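Local coordinates for protein trehalose monomycolate transport factor A (Mycolicibacterium smegmatis MC2 155, PDB 6T84) that is required for MmpL3-dependent transport of trehalose monomycolate to the cell wall, represented here by most of its N-terminal domain, the MmpL3-binding part, at residues F23-S29 against T48-L54; R78-V84 against L176-V182; D100-L104 against Y113-L117. All blocks are in the same frame, centred on the assembly; numbering follows the deposited sequence. Where two conformers were deposited one is given.

Contact 1 (F23-S29 against T48-L54)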
loop_
_atom_site.group_PDB
_atom_site.type_symbol
_atom_site.label_atom_id
_atom_site.label_comp_id
_atom_site.label_asym_id
_atom_site.label_seq_id
_atom_site.Cartn_x
_atom_site.Cartn_y
_atom_site.Cartn_z
ATOM N N PHE A 23 -8.893 13.598 9.857
ATOM C CA PHE A 23 -9.486 12.697 8.877
ATOM C C PHE A 23 -10.855 12.230 9.377
ATOM O O PHE A 23 -11.085 12.200 10.583
ATOM C CB PHE A 23 -8.579 11.459 8.706
ATOM C CG PHE A 23 -7.218 11.729 8.110
ATOM C CD1 PHE A 23 -6.908 12.928 7.448
ATOM C CD2 PHE A 23 -6.253 10.717 8.156
ATOM C CE1 PHE A 23 -5.635 13.100 6.880
ATOM C CE2 PHE A 23 -4.974 10.874 7.537
ATOM C CZ PHE A 23 -4.670 12.085 6.941
ATOM N N ASP A 24 -11.706 11.774 8.472
ATOM C CA ASP A 24 -13.000 11.245 8.896
ATOM C C ASP A 24 -12.870 9.770 9.223
ATOM O O ASP A 24 -12.028 9.058 8.670
ATOM C CB ASP A 24 -14.037 11.419 7.762
ATOM C CG ASP A 24 -14.371 12.877 7.559
ATOM O OD1 ASP A 24 -14.536 13.624 8.542
ATOM O OD2 ASP A 24 -14.495 13.295 6.409
ATOM N N TYR A 25 -13.708 9.299 10.149
ATOM C CA TYR A 25 -13.743 7.905 10.572
ATOM C C TYR A 25 -15.117 7.304 10.259
ATOM O O TYR A 25 -16.166 7.924 10.537
ATOM C CB TYR A 25 -13.446 7.767 12.074
ATOM C CG TYR A 25 -13.598 6.363 12.597
ATOM C CD1 TYR A 25 -12.538 5.470 12.543
ATOM C CD2 TYR A 25 -14.815 5.911 13.098
ATOM C CE1 TYR A 25 -12.681 4.169 12.990
ATOM C CE2 TYR A 25 -14.966 4.623 13.554
ATOM C CZ TYR A 25 -13.882 3.757 13.500
ATOM O OH TYR A 25 -14.031 2.453 13.957
ATOM N N GLU A 26 -15.136 6.059 9.781
ATOM C CA GLU A 26 -16.373 5.285 9.635
ATOM C C GLU A 26 -16.129 3.869 10.129
ATOM O O GLU A 26 -15.092 3.288 9.829
ATOM C CB GLU A 26 -16.725 5.113 8.121
ATOM C CG GLU A 26 -16.945 6.390 7.407
ATOM C CD GLU A 26 -17.203 6.178 5.924
ATOM O OE1 GLU A 26 -17.146 5.043 5.410
ATOM O OE2 GLU A 26 -17.422 7.183 5.248
ATOM N N TYR A 27 -17.110 3.259 10.777
ATOM C CA TYR A 27 -16.831 1.914 11.241
ATOM C C TYR A 27 -16.701 0.938 10.094
ATOM O O TYR A 27 -15.914 -0.020 10.181
ATOM C CB TYR A 27 -17.896 1.400 12.190
ATOM C CG TYR A 27 -17.513 0.017 12.614
ATOM C CD1 TYR A 27 -16.333 -0.188 13.336
ATOM C CD2 TYR A 27 -18.267 -1.087 12.249
ATOM C CE1 TYR A 27 -15.925 -1.469 13.699
ATOM C CE2 TYR A 27 -17.868 -2.390 12.625
ATOM C CZ TYR A 27 -16.711 -2.563 13.371
ATOM O OH TYR A 27 -16.330 -3.831 13.761
ATOM N N GLU A 28 -17.458 1.137 9.014
ATOM C CA GLU A 28 -17.396 0.186 7.923
ATOM C C GLU A 28 -17.767 0.923 6.654
ATOM O O GLU A 28 -18.543 1.887 6.688
ATOM C CB GLU A 28 -18.457 -0.931 8.180
ATOM C CG GLU A 28 -18.532 -2.010 7.133
ATOM C CD GLU A 28 -19.406 -3.176 7.565
ATOM O OE1 GLU A 28 -20.115 -3.061 8.592
ATOM O OE2 GLU A 28 -19.365 -4.210 6.862
ATOM N N SER A 29 -17.206 0.470 5.544
ATOM C CA SER A 29 -17.620 0.988 4.251
ATOM C C SER A 29 -17.808 -0.193 3.320
ATOM O O SER A 29 -16.840 -0.920 3.033
ATOM C CB SER A 29 -16.607 1.976 3.672
ATOM O OG SER A 29 -17.041 2.285 2.352
ATOM N N THR A 48 -15.621 -6.602 3.840
ATOM C CA THR A 48 -15.774 -5.165 3.736
ATOM C C THR A 48 -14.695 -4.503 4.564
ATOM O O THR A 48 -14.160 -5.080 5.515
ATOM C CB THR A 48 -17.111 -4.684 4.283
ATOM O OG1 THR A 48 -17.160 -5.006 5.669
ATOM C CG2 THR A 48 -18.298 -5.351 3.575
ATOM N N ALA A 49 -14.444 -3.257 4.232
ATOM C CA ALA A 49 -13.433 -2.450 4.907
ATOM C C ALA A 49 -13.985 -2.003 6.257
ATOM O O ALA A 49 -15.134 -1.520 6.349
ATOM C CB ALA A 49 -13.119 -1.244 4.031
ATOM N N LYS A 50 -13.194 -2.152 7.318
ATOM C CA LYS A 50 -13.633 -1.754 8.652
ATOM C C LYS A 50 -12.658 -0.768 9.252
ATOM O O LYS A 50 -11.489 -0.703 8.864
ATOM C CB LYS A 50 -13.817 -2.956 9.597
ATOM C CG LYS A 50 -15.020 -3.800 9.166
ATOM C CD LYS A 50 -15.440 -4.773 10.207
ATOM C CE LYS A 50 -16.693 -5.521 9.707
ATOM N NZ LYS A 50 -16.944 -6.787 10.434
ATOM N N ASN A 51 -13.116 -0.060 10.289
ATOM C CA ASN A 51 -12.288 0.956 10.959
ATOM C C ASN A 51 -11.625 1.871 9.929
ATOM O O ASN A 51 -10.392 1.997 9.832
ATOM C CB ASN A 51 -11.229 0.308 11.857
ATOM C CG ASN A 51 -11.817 -0.313 13.045
ATOM O OD1 ASN A 51 -12.633 0.297 13.709
ATOM N ND2 ASN A 51 -11.385 -1.534 13.372
ATOM N N VAL A 52 -12.489 2.463 9.120
ATOM C CA VAL A 52 -12.087 3.172 7.911
ATOM C C VAL A 52 -11.772 4.621 8.255
ATOM O O VAL A 52 -12.557 5.305 8.942
ATOM C CB VAL A 52 -13.215 3.092 6.876
ATOM C CG1 VAL A 52 -12.796 3.849 5.580
ATOM C CG2 VAL A 52 -13.564 1.636 6.570
ATOM N N VAL A 53 -10.652 5.132 7.726
ATOM C CA VAL A 53 -10.268 6.514 7.927
ATOM C C VAL A 53 -10.056 7.116 6.537
ATOM O O VAL A 53 -9.345 6.532 5.694
ATOM C CB VAL A 53 -8.976 6.606 8.779
ATOM C CG1 VAL A 53 -8.544 8.074 8.933
ATOM C CG2 VAL A 53 -9.232 5.984 10.155
ATOM N N LEU A 54 -10.668 8.261 6.281
ATOM C CA LEU A 54 -10.676 8.884 4.965
ATOM C C LEU A 54 -10.080 10.272 5.120
ATOM O O LEU A 54 -10.616 11.095 5.881
ATOM C CB LEU A 54 -12.131 9.002 4.442
ATOM C CG LEU A 54 -12.969 7.696 4.484
ATOM C CD1 LEU A 54 -13.720 7.513 5.842
ATOM C CD2 LEU A 54 -13.943 7.639 3.282
HETATM O O HOH W 1 -15.492 -2.453 1.372
#
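D24 to E26 runs antiparallel to V52 to L54, the axes of these short strands 4.7 Å apart at 155°, with D24 and E26 in hydrogen-bonded pairs with L54 and V52, and Y25 facing V53 between them. Both chains then turn a corner together at Y27 and N51, where N51 N donates to Y27 O over 2.8 Å. N51 takes up a left-handed backbone conformation there, which asparagine tolerates better than most residues. Beyond the corner S29 N resumes the ladder with A49 O, and a water joins S29 O to A49 N.

The phenol of Y25 bridges the bend. With CG anti to the backbone N (chi1 174°), its ring lies alongside the N51 side chain, and in the N51 conformer considered here Y25 OH donates to N51 OD1 at 2.6 Å, in the carbonyl plane. The amide nitrogen of N51 is taken by D66. V53, a branched and buried residue suited to a strand, splits its methyls: CG1 presses on F23 CB at 3.4 Å, while CG2 meets the edge of the Y25 ring. Helix 10-21 touches V53 through R14 and A18. Past the bend, T48 OG1 donates to E28 OE2 over 2.6 Å, on the anti side of the carboxylate and 29° out of its plane. The K50 chain runs beside E28, but its ammonium group forms a salt bridge with E68.

This is an antiparallel pair at the edge of the nine-stranded sheet, bent so that its far end becomes a separate two-stranded sheet.

Contact 2 (R78-V84 against L176-V182)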
loop_
_atom_site.group_PDB
_atom_site.type_symbol
_atom_site.label_atom_id
_atom_site.label_comp_id
_atom_site.label_asym_id
_atom_site.label_seq_id
_atom_site.Cartn_x
_atom_site.Cartn_y
_atom_site.Cartn_z
ATOM N N ARG A 78 -2.633 8.602 -6.555
ATOM C CA ARG A 78 -1.520 9.065 -7.399
ATOM C C ARG A 78 -1.979 10.209 -8.293
ATOM O O ARG A 78 -3.091 10.197 -8.859
ATOM C CB ARG A 78 -1.068 7.973 -8.357
ATOM C CG ARG A 78 -0.482 6.721 -7.747
ATOM C CD ARG A 78 -0.268 5.668 -8.853
ATOM N NE ARG A 78 0.692 6.152 -9.851
ATOM C CZ ARG A 78 1.999 6.003 -9.701
ATOM N NH1 ARG A 78 2.452 5.372 -8.618
ATOM N NH2 ARG A 78 2.840 6.473 -10.612
ATOM N N LYS A 79 -1.070 11.161 -8.496
ATOM C CA LYS A 79 -1.420 12.320 -9.314
ATOM C C LYS A 79 -1.549 11.946 -10.789
ATOM O O LYS A 79 -2.445 12.445 -11.483
ATOM C CB LYS A 79 -0.397 13.432 -9.099
ATOM C CG LYS A 79 -0.748 14.732 -9.798
ATOM C CD LYS A 79 0.288 15.807 -9.524
ATOM C CE LYS A 79 -0.121 17.121 -10.158
ATOM N NZ LYS A 79 -1.507 17.491 -9.748
ATOM N N VAL A 80 -0.664 11.090 -11.290
ATOM C CA VAL A 80 -0.650 10.655 -12.682
ATOM C C VAL A 80 -0.722 9.133 -12.723
ATOM O O VAL A 80 0.109 8.458 -12.112
ATOM C CB VAL A 80 0.613 11.162 -13.402
ATOM C CG1 VAL A 80 0.540 10.836 -14.896
ATOM C CG2 VAL A 80 0.822 12.665 -13.137
ATOM N N GLY A 81 -1.684 8.589 -13.474
ATOM C CA GLY A 81 -1.835 7.139 -13.554
ATOM C C GLY A 81 -0.734 6.445 -14.343
ATOM O O GLY A 81 -0.003 7.038 -15.146
ATOM N N THR A 82 -0.605 5.139 -14.088
ATOM C CA THR A 82 0.302 4.300 -14.859
ATOM C C THR A 82 -0.326 2.943 -15.100
ATOM O O THR A 82 -1.117 2.479 -14.285
ATOM C CB THR A 82 1.640 4.106 -14.117
ATOM O OG1 THR A 82 2.512 3.320 -14.932
ATOM C CG2 THR A 82 1.516 3.333 -12.752
ATOM N N ASN A 83 0.049 2.285 -16.201
ATOM C CA ASN A 83 -0.357 0.899 -16.386
ATOM C C ASN A 83 0.665 -0.095 -15.852
ATOM O O ASN A 83 0.409 -1.298 -15.905
ATOM C CB ASN A 83 -0.585 0.555 -17.858
ATOM C CG ASN A 83 -1.894 1.077 -18.388
ATOM O OD1 ASN A 83 -2.866 1.270 -17.648
ATOM N ND2 ASN A 83 -1.934 1.283 -19.697
ATOM N N VAL A 84 1.802 0.351 -15.373
ATOM C CA VAL A 84 2.781 -0.579 -14.782
ATOM C C VAL A 84 2.420 -0.828 -13.319
ATOM O O VAL A 84 2.008 0.101 -12.609
ATOM C CB VAL A 84 4.201 0.015 -14.901
ATOM C CG1 VAL A 84 5.300 -0.881 -14.253
ATOM C CG2 VAL A 84 4.559 0.256 -16.374
ATOM N N LEU A 176 7.777 5.796 -7.219
ATOM C CA LEU A 176 7.073 5.276 -8.387
ATOM C C LEU A 176 6.565 6.381 -9.301
ATOM O O LEU A 176 5.903 6.083 -10.317
ATOM C CB LEU A 176 5.866 4.386 -7.961
ATOM C CG LEU A 176 6.281 3.113 -7.174
ATOM C CD1 LEU A 176 4.978 2.316 -7.041
ATOM C CD2 LEU A 176 7.376 2.321 -7.933
ATOM N N ARG A 177 6.880 7.646 -8.998
ATOM C CA ARG A 177 6.464 8.732 -9.895
ATOM C C ARG A 177 7.038 8.576 -11.301
ATOM O O ARG A 177 6.447 9.100 -12.262
ATOM C CB ARG A 177 6.844 10.104 -9.330
ATOM C CG ARG A 177 5.916 10.650 -8.261
ATOM C CD ARG A 177 6.497 11.914 -7.618
ATOM N NE ARG A 177 7.196 12.727 -8.611
ATOM C CZ ARG A 177 8.265 13.472 -8.346
ATOM N NH1 ARG A 177 8.760 13.500 -7.115
ATOM N NH2 ARG A 177 8.846 14.177 -9.313
ATOM N N VAL A 178 8.169 7.854 -11.435
ATOM C CA VAL A 178 8.849 7.597 -12.717
ATOM C C VAL A 178 8.141 6.572 -13.594
ATOM O O VAL A 178 8.497 6.433 -14.769
ATOM C CB VAL A 178 10.345 7.249 -12.512
ATOM C CG1 VAL A 178 11.026 8.359 -11.708
ATOM C CG2 VAL A 178 10.484 5.904 -11.853
ATOM N N LEU A 179 7.115 5.874 -13.086
ATOM C CA LEU A 179 6.430 4.891 -13.915
ATOM C C LEU A 179 5.707 5.597 -15.066
ATOM O O LEU A 179 5.191 6.719 -14.892
ATOM C CB LEU A 179 5.428 4.099 -13.082
ATOM C CG LEU A 179 6.072 3.177 -12.020
ATOM C CD1 LEU A 179 4.969 2.427 -11.263
ATOM C CD2 LEU A 179 7.192 2.277 -12.703
ATOM N N PRO A 180 5.642 4.973 -16.246
ATOM C CA PRO A 180 5.190 5.710 -17.437
ATOM C C PRO A 180 3.704 6.008 -17.369
ATOM O O PRO A 180 2.925 5.253 -16.768
ATOM C CB PRO A 180 5.529 4.749 -18.598
ATOM C CG PRO A 180 5.615 3.375 -17.953
ATOM C CD PRO A 180 6.033 3.578 -16.535
ATOM N N PRO A 181 3.261 7.101 -17.980
ATOM C CA PRO A 181 1.828 7.433 -17.988
ATOM C C PRO A 181 1.028 6.430 -18.809
ATOM O O PRO A 181 1.561 5.688 -19.635
ATOM C CB PRO A 181 1.783 8.820 -18.639
ATOM C CG PRO A 181 3.235 9.295 -18.716
ATOM C CD PRO A 181 4.089 8.064 -18.724
ATOM N N VAL A 182 -0.275 6.398 -18.554
ATOM C CA VAL A 182 -1.158 5.535 -19.351
ATOM C C VAL A 182 -1.178 6.042 -20.787
ATOM O O VAL A 182 -1.419 7.241 -21.008
ATOM C CB VAL A 182 -2.558 5.545 -18.761
ATOM C CG1 VAL A 182 -3.494 4.683 -19.583
ATOM C CG2 VAL A 182 -2.484 5.044 -17.335
HETATM O O HOH W 2 2.521 7.722 -14.658
HETATM O O HOH W 3 -1.355 8.657 -16.995
HETATM O O HOH W 4 1.631 2.937 -18.317
#
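An ST turn at T82 lies at the heart of this contact, in which the loop between strands 71-77 and 86-90 is fastened to the segment that follows helix 159-175, near the end of this construct. The hydroxyl of T82 works in both directions: OG1 donates to P180 O at 2.7 Å, in the carbonyl plane, and accepts from V84 N at 3.1 Å, closing the turn. Setting OG1 anti to its own nitrogen (chi1 -178°) aims it across the gap and turns CG2 to one face of the R78 guanidinium.

R78, bent at chi3 (62°), brings that group back over its own loop. NE donates to V80 O, and NH2 reaches L176 O at 3.1 Å in an almost straight bond that stays in the guanidinium plane. The carbonyl of L176 is approached from above its plane by NH2 and from the opposite face by L179 N, so two bonds grip it. NH1 has a weak bond to T149.

Beyond T82, away from R78, V84 CG2 rests on the proline ring at P180 CD, 3.6 Å away, and V84 CG1 meets L179 CD2. V182 CG2 packs on the backbone of G81, 3.7 Å from G81 C; the amide of N83 crosses V182 at about a right angle, ND2 against CG1. Water is the remaining mortar: one molecule joins G81 O to L179 O, a second joins G81 O to V182 N, and a third joins N83 N to P181 O.

P180 and P181 have no N-H to offer, which is consistent with the lack of regular strand pairing here; the segments are held instead by side-chain donors, bridging waters and apolar packing, with V182 N to G81 O only a weak direct bond.

Contact 3 (D100-L104 against Y113-L117)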
loop_
_atom_site.group_PDB
_atom_site.type_symbol
_atom_site.label_atom_id
_atom_site.label_comp_id
_atom_site.label_asym_id
_atom_site.label_seq_id
_atom_site.Cartn_x
_atom_site.Cartn_y
_atom_site.Cartn_z
ATOM N N ASP A 100 0.425 -11.976 -14.848
ATOM C CA ASP A 100 0.985 -10.910 -15.661
ATOM C C ASP A 100 2.106 -10.178 -14.928
ATOM O O ASP A 100 2.477 -9.070 -15.308
ATOM C CB ASP A 100 -0.086 -9.922 -16.124
ATOM C CG ASP A 100 -0.761 -9.220 -14.972
ATOM O OD1 ASP A 100 -0.590 -9.694 -13.825
ATOM O OD2 ASP A 100 -1.463 -8.208 -15.230
ATOM N N ILE A 101 2.621 -10.763 -13.861
ATOM C CA ILE A 101 3.581 -10.071 -13.007
ATOM C C ILE A 101 4.703 -11.042 -12.654
ATOM O O ILE A 101 4.460 -12.225 -12.403
ATOM C CB ILE A 101 2.876 -9.478 -11.763
ATOM C CG1 ILE A 101 3.867 -8.599 -10.972
ATOM C CG2 ILE A 101 2.254 -10.568 -10.883
ATOM C CD1 ILE A 101 3.223 -7.717 -9.906
ATOM N N TRP A 102 5.936 -10.554 -12.700
ATOM C CA TRP A 102 7.113 -11.413 -12.604
ATOM C C TRP A 102 8.140 -10.845 -11.633
ATOM O O TRP A 102 8.234 -9.628 -11.427
ATOM C CB TRP A 102 7.788 -11.553 -13.966
ATOM C CG TRP A 102 6.881 -12.127 -14.948
ATOM C CD1 TRP A 102 6.574 -13.450 -15.105
ATOM C CD2 TRP A 102 6.126 -11.416 -15.903
ATOM N NE1 TRP A 102 5.680 -13.614 -16.137
ATOM C CE2 TRP A 102 5.398 -12.375 -16.653
ATOM C CE3 TRP A 102 6.043 -10.067 -16.255
ATOM C CZ2 TRP A 102 4.555 -12.016 -17.677
ATOM C CZ3 TRP A 102 5.191 -9.718 -17.290
ATOM C CH2 TRP A 102 4.453 -10.684 -17.978
ATOM N N LEU A 103 8.966 -11.742 -11.089
ATOM C CA LEU A 103 10.081 -11.343 -10.220
ATOM C C LEU A 103 11.135 -10.560 -10.999
ATOM O O LEU A 103 11.720 -11.094 -11.960
ATOM C CB LEU A 103 10.715 -12.571 -9.603
ATOM C CG LEU A 103 11.925 -12.345 -8.681
ATOM C CD1 LEU A 103 11.581 -11.569 -7.429
ATOM C CD2 LEU A 103 12.541 -13.741 -8.369
ATOM N N LEU A 104 11.394 -9.318 -10.572
ATOM C CA LEU A 104 12.550 -8.557 -11.043
ATOM C C LEU A 104 13.818 -8.884 -10.252
ATOM O O LEU A 104 14.888 -9.080 -10.850
ATOM C CB LEU A 104 12.239 -7.055 -10.940
ATOM C CG LEU A 104 13.428 -6.129 -11.292
ATOM C CD1 LEU A 104 13.902 -6.325 -12.738
ATOM C CD2 LEU A 104 13.167 -4.650 -10.997
ATOM N N TYR A 113 8.515 -7.317 -7.726
ATOM C CA TYR A 113 7.806 -7.956 -8.827
ATOM C C TYR A 113 7.217 -6.839 -9.691
ATOM O O TYR A 113 6.841 -5.763 -9.184
ATOM C CB TYR A 113 6.651 -8.862 -8.305
ATOM C CG TYR A 113 7.148 -9.913 -7.357
ATOM C CD1 TYR A 113 7.281 -9.627 -5.993
ATOM C CD2 TYR A 113 7.474 -11.169 -7.789
ATOM C CE1 TYR A 113 7.685 -10.591 -5.081
ATOM C CE2 TYR A 113 7.947 -12.138 -6.856
ATOM C CZ TYR A 113 8.045 -11.819 -5.530
ATOM O OH TYR A 113 8.542 -12.719 -4.608
ATOM N N SER A 114 7.080 -7.079 -10.991
ATOM C CA SER A 114 6.428 -6.060 -11.803
ATOM C C SER A 114 5.800 -6.661 -13.043
ATOM O O SER A 114 6.210 -7.723 -13.533
ATOM C CB SER A 114 7.434 -5.002 -12.241
ATOM O OG SER A 114 6.801 -3.930 -12.941
ATOM N N THR A 115 4.811 -5.935 -13.563
ATOM C CA THR A 115 4.212 -6.248 -14.858
ATOM C C THR A 115 5.082 -5.771 -16.018
ATOM O O THR A 115 4.805 -6.140 -17.162
ATOM C CB THR A 115 2.823 -5.577 -14.969
ATOM O OG1 THR A 115 2.990 -4.164 -14.809
ATOM C CG2 THR A 115 1.872 -6.111 -13.947
ATOM N N ASN A 116 6.131 -4.965 -15.768
ATOM C CA ASN A 116 6.975 -4.457 -16.865
ATOM C C ASN A 116 8.380 -4.388 -16.275
ATOM O O ASN A 116 8.697 -3.440 -15.564
ATOM C CB ASN A 116 6.462 -3.079 -17.314
ATOM C CG ASN A 116 7.281 -2.443 -18.484
ATOM O OD1 ASN A 116 8.509 -2.631 -18.607
ATOM N ND2 ASN A 116 6.595 -1.667 -19.336
ATOM N N LEU A 117 9.181 -5.413 -16.534
ATOM C CA LEU A 117 10.468 -5.510 -15.843
ATOM C C LEU A 117 11.379 -4.346 -16.212
ATOM O O LEU A 117 12.143 -3.850 -15.368
ATOM C CB LEU A 117 11.138 -6.850 -16.161
ATOM C CG LEU A 117 10.384 -8.082 -15.612
ATOM C CD1 LEU A 117 11.191 -9.376 -15.934
ATOM C CD2 LEU A 117 10.066 -7.956 -14.124
HETATM O O HOH W 5 2.350 -7.896 -17.812
#
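W102 and S114 form an antiparallel hydrogen-bonded pair: S114 N donates to W102 O at 2.8 Å, and W102 N to S114 O at 3.0 Å, the latter from above the carbonyl plane. Where the ladder stops, a water donates to both D100 O and T115 O. The hydroxyl of S114 accepts from N116 N at 3.1 Å, making an ST turn, and is bonded to V85 O; a small serine fits this buried bend. The carboxylate of D100 forms a salt bridge with R38.

Farther out, L103, its CG anti to the backbone nitrogen (chi1 179°), carries CD1 over the face of the Y113 ring, 4.2 Å from its centroid and 28° off the normal, a CH-pi contact. The I101 chain crosses Y113 at about a right angle, CG1 being 3.9 Å from Y113 CB. On the other face W102 brings its ring edge to the chain, CZ3 3.6 Å from T115 O, while L117 CD2 sits against L104 CB.

Strand 110-114 leads through the ST turn into helix 117-123, N-capped by N116 OD1 on A119 N; its hairpin with strand 102-107 lies at the sheet's edge, L104 touching A120 and R121 and strand 86-90 flanking strand 110-114.

From the N terminus, contact 1 comes first: it closes an 18-residue connection, without helix or strand, on the edge strand 24-26 and its neighbour 52-57. Contact 2 opens later and spans much of the chain, tying the loop after strand 71-77 to the segment after helix 159-175. Contact 3, closing the hairpin of strands 102-107 and 110-114, is nested inside that span. Contacts 1 and 3 stand at the two edges of the same nine-stranded sheet, on opposite sides of the chain's centre, with centres about 32 Å apart. Contacts 2 and 3 touch, V84 packing on S114, T115 and N116, whereas contact 1 touches neither.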